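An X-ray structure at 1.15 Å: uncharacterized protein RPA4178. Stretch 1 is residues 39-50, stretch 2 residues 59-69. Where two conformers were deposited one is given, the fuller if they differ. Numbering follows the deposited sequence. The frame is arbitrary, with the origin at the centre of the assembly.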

# COMPACT_ATOMS: atom_id res chain seq x y z
N TYR B 39 -1.97 10.80 -5.25
CA TYR B 39 -2.17 9.49 -4.65
C TYR B 39 -1.21 8.44 -5.15
O TYR B 39 -0.44 8.66 -6.10
CB TYR B 39 -3.63 9.03 -4.79
CG TYR B 39 -4.13 8.79 -6.19
CD1 TYR B 39 -4.22 7.50 -6.70
CD2 TYR B 39 -4.55 9.84 -6.99
CE1 TYR B 39 -4.70 7.27 -7.96
CE2 TYR B 39 -5.04 9.61 -8.26
CZ TYR B 39 -5.10 8.33 -8.74
OH TYR B 39 -5.60 8.10 -10.01
N VAL B 40 -1.25 7.30 -4.47
CA VAL B 40 -0.47 6.13 -4.80
C VAL B 40 -1.43 4.96 -4.91
O VAL B 40 -2.34 4.81 -4.08
CB VAL B 40 0.57 5.83 -3.70
CG1 VAL B 40 1.28 4.48 -3.92
CG2 VAL B 40 1.58 6.96 -3.58
N VAL B 41 -1.25 4.15 -5.94
CA VAL B 41 -1.99 2.91 -6.10
C VAL B 41 -1.09 1.74 -5.73
O VAL B 41 0.05 1.65 -6.22
CB VAL B 41 -2.46 2.74 -7.56
CG1 VAL B 41 -3.19 1.41 -7.76
CG2 VAL B 41 -3.33 3.92 -7.98
N VAL B 42 -1.59 0.86 -4.88
CA VAL B 42 -0.90 -0.38 -4.55
C VAL B 42 -1.78 -1.54 -4.98
O VAL B 42 -2.76 -1.87 -4.29
CB VAL B 42 -0.59 -0.51 -3.05
CG1 VAL B 42 0.18 -1.79 -2.78
CG2 VAL B 42 0.20 0.70 -2.56
N PRO B 43 -1.45 -2.16 -6.12
CA PRO B 43 -2.24 -3.32 -6.52
C PRO B 43 -1.99 -4.48 -5.57
O PRO B 43 -0.85 -4.79 -5.21
CB PRO B 43 -1.70 -3.65 -7.91
CG PRO B 43 -1.08 -2.35 -8.40
CD PRO B 43 -0.47 -1.78 -7.15
N MSE B 44 -3.07 -5.13 -5.17
CA MSE B 44 -2.98 -6.28 -4.29
C MSE B 44 -3.08 -7.60 -5.05
O MSE B 44 -2.90 -8.67 -4.48
CB MSE B 44 -4.07 -6.22 -3.22
CG MSE B 44 -4.02 -4.98 -2.32
SE MSE B 44 -2.31 -4.72 -1.41
CE MSE B 44 -2.14 -6.46 -0.58
N ALA B 45 -3.37 -7.51 -6.34
CA ALA B 45 -3.48 -8.69 -7.18
C ALA B 45 -3.18 -8.26 -8.60
O ALA B 45 -3.47 -7.13 -8.97
CB ALA B 45 -4.87 -9.25 -7.07
N ASP B 46 -2.60 -9.15 -9.40
CA ASP B 46 -2.39 -8.86 -10.81
C ASP B 46 -3.76 -8.70 -11.46
O ASP B 46 -4.70 -9.43 -11.13
CB ASP B 46 -1.63 -9.99 -11.51
CG ASP B 46 -0.23 -10.20 -10.96
OD1 ASP B 46 0.28 -9.38 -10.16
OD2 ASP B 46 0.39 -11.21 -11.34
N GLY B 47 -3.89 -7.75 -12.37
CA GLY B 47 -5.18 -7.56 -12.98
C GLY B 47 -5.12 -6.67 -14.18
O GLY B 47 -4.09 -6.07 -14.49
N GLU B 48 -6.28 -6.58 -14.84
CA GLU B 48 -6.43 -5.72 -16.00
C GLU B 48 -7.65 -4.86 -15.75
O GLU B 48 -8.79 -5.32 -15.78
CB GLU B 48 -6.59 -6.56 -17.28
CG GLU B 48 -5.44 -7.52 -17.49
CD GLU B 48 -5.58 -8.31 -18.75
OE1 GLU B 48 -6.21 -9.40 -18.71
OE2 GLU B 48 -5.07 -7.85 -19.79
N MSE B 49 -7.37 -3.59 -15.45
CA MSE B 49 -8.36 -2.62 -14.99
C MSE B 49 -8.75 -1.65 -16.11
O MSE B 49 -7.90 -0.91 -16.60
CB MSE B 49 -7.77 -1.85 -13.80
CG MSE B 49 -8.73 -0.92 -13.07
SE MSE B 49 -7.88 -0.00 -11.58
CE MSE B 49 -6.79 1.21 -12.66
N THR B 50 -10.02 -1.65 -16.48
CA THR B 50 -10.49 -0.75 -17.52
C THR B 50 -10.58 0.68 -16.99
O THR B 50 -11.17 0.93 -15.93
CB THR B 50 -11.84 -1.22 -18.06
OG1 THR B 50 -11.68 -2.51 -18.66
CG2 THR B 50 -12.37 -0.25 -19.11
N SER B 59 -8.93 2.13 -21.93
CA SER B 59 -7.65 1.44 -21.94
C SER B 59 -7.66 0.45 -20.78
O SER B 59 -8.53 0.52 -19.90
CB SER B 59 -6.50 2.43 -21.81
OG SER B 59 -6.60 3.19 -20.62
N LEU B 60 -6.66 -0.42 -20.73
CA LEU B 60 -6.64 -1.51 -19.77
C LEU B 60 -5.34 -1.49 -18.96
O LEU B 60 -4.33 -2.05 -19.38
CB LEU B 60 -6.78 -2.83 -20.52
CG LEU B 60 -7.06 -4.10 -19.72
CD1 LEU B 60 -8.31 -3.93 -18.87
CD2 LEU B 60 -7.22 -5.28 -20.66
N ALA B 61 -5.38 -0.81 -17.81
CA ALA B 61 -4.20 -0.69 -16.95
C ALA B 61 -3.75 -2.08 -16.52
O ALA B 61 -4.55 -2.91 -16.04
CB ALA B 61 -4.51 0.18 -15.74
N GLN B 62 -2.45 -2.31 -16.68
CA GLN B 62 -1.85 -3.58 -16.30
C GLN B 62 -1.27 -3.49 -14.88
O GLN B 62 -0.16 -2.99 -14.68
CB GLN B 62 -0.78 -3.97 -17.31
CG GLN B 62 -1.33 -4.12 -18.72
CD GLN B 62 -2.38 -5.21 -18.83
OE1 GLN B 62 -3.53 -4.95 -19.20
NE2 GLN B 62 -1.99 -6.43 -18.50
N LEU B 63 -2.06 -3.96 -13.92
CA LEU B 63 -1.69 -3.90 -12.50
C LEU B 63 -0.83 -5.08 -12.11
O LEU B 63 -1.20 -6.22 -12.41
CB LEU B 63 -2.95 -3.93 -11.63
CG LEU B 63 -4.00 -2.86 -11.87
CD1 LEU B 63 -5.16 -3.01 -10.89
CD2 LEU B 63 -3.38 -1.47 -11.79
N LYS B 64 0.28 -4.83 -11.43
CA LYS B 64 1.14 -5.90 -10.96
C LYS B 64 1.18 -5.84 -9.44
O LYS B 64 1.47 -4.79 -8.85
CB LYS B 64 2.55 -5.78 -11.54
CG LYS B 64 3.53 -6.86 -11.07
CD LYS B 64 3.08 -8.23 -11.58
CE LYS B 64 3.78 -9.35 -10.84
NZ LYS B 64 3.22 -10.66 -11.25
N THR B 65 0.87 -6.96 -8.80
CA THR B 65 0.89 -7.07 -7.35
C THR B 65 2.13 -6.43 -6.74
O THR B 65 3.27 -6.76 -7.10
CB THR B 65 0.92 -8.54 -6.92
OG1 THR B 65 -0.23 -9.21 -7.45
CG2 THR B 65 0.90 -8.65 -5.41
N GLY B 66 1.90 -5.52 -5.80
CA GLY B 66 2.98 -4.92 -5.05
C GLY B 66 3.83 -3.92 -5.79
O GLY B 66 4.81 -3.45 -5.23
N ARG B 67 3.49 -3.62 -7.04
CA ARG B 67 4.19 -2.61 -7.82
C ARG B 67 3.39 -1.32 -7.78
O ARG B 67 2.46 -1.13 -8.57
CB ARG B 67 4.36 -3.06 -9.27
CG ARG B 67 5.33 -4.19 -9.43
CD ARG B 67 6.56 -3.98 -8.54
NE ARG B 67 7.28 -2.74 -8.83
CZ ARG B 67 8.52 -2.48 -8.41
NH1 ARG B 67 9.18 -3.40 -7.71
NH2 ARG B 67 9.10 -1.33 -8.69
N SER B 68 3.74 -0.46 -6.84
CA SER B 68 3.02 0.78 -6.61
C SER B 68 3.34 1.81 -7.68
O SER B 68 4.37 1.73 -8.36
CB SER B 68 3.33 1.34 -5.22
OG SER B 68 4.62 1.92 -5.15
N TYR B 69 2.44 2.77 -7.84
CA TYR B 69 2.70 3.89 -8.73
C TYR B 69 1.97 5.12 -8.25
O TYR B 69 1.00 5.02 -7.50
CB TYR B 69 2.34 3.55 -10.17
CG TYR B 69 0.92 3.11 -10.44
CD1 TYR B 69 -0.08 4.04 -10.71
CD2 TYR B 69 0.58 1.76 -10.46
CE1 TYR B 69 -1.37 3.65 -11.00
CE2 TYR B 69 -0.71 1.35 -10.74
CZ TYR B 69 -1.69 2.30 -11.01
OH TYR B 69 -2.98 1.92 -11.29

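The strongest polar contact gathers on one carboxylate. D46 OD2 forms a salt bridge with K64 NZ at 2.9 Å, while D46 OD1 accepts two hydrogen bonds from T65, one from the backbone T65 N and one from the hydroxyl T65 OG1, each 2.8 Å long. The N-H of T65 points almost straight at the oxygen, at 171°. K64 sends its CA-to-CB bond away from stretch 1, yet its long chain curls back to bring the ammonium within reach. The rule is economical: an aspartate in the loop just before a strand can satisfy a free backbone amide, a hydroxyl and a charge where the ladder of strand bonds breaks off.

That ladder is antiparallel, its strands 47-50 and 59-63 running at 148° to each other. G47 and L63 bond reciprocally, G47 N to L63 O at 3.1 Å and L63 N to G47 O at 3.0 Å. Two residues on, M49 N reaches A61 O at 3.0 Å and A61 N reaches M49 O at 2.8 Å. The intervening E48-Q62 pair and the T50-L60 pair are non-hydrogen-bonded, but CA-H...O contacts such as E48 CA to A61 O, 3.4 Å, line the gaps.

Beyond the loop, pairing resumes at V41 and Y69, with V41 N to Y69 O at 2.9 Å and Y69 N to V41 O at 3.1 Å. Between these two patches, K64 to R67 make a type II turn, closed by R67 N to K64 O at 3.0 Å. G66 takes the positive phi that favours glycine, and its amide donates nearly linearly to stretch 1, G66 N to P43 O at 2.9 Å.

The side chains of V41, M49, A61, L63 and Y69 share one face of the sheet, and here the apolar packing concentrates. V41 lies over a face of the Y69 ring, its CB 3.8 Å from the ring centroid in a CH-pi contact. P43 points toward stretch 2 and fills the space between the two bonded patches: its CB lies 3.9 Å from L63 CB, and its CG 4.4 Å from Y69 CE2. M49, a selenomethionine, extends along the same face, with M49 CB 4.1 Å from L63 CD1 and M49 CE 4.0 Å from A61 CB. G47 leaves its place on this face without a side chain, although there is room for a CB.

E48, T50, L60 and Q62 occupy the other face. There L60 CD2 approaches E48 OE2 at 3.5 Å and L60 CD1 lies 3.7 Å from T50 OG1.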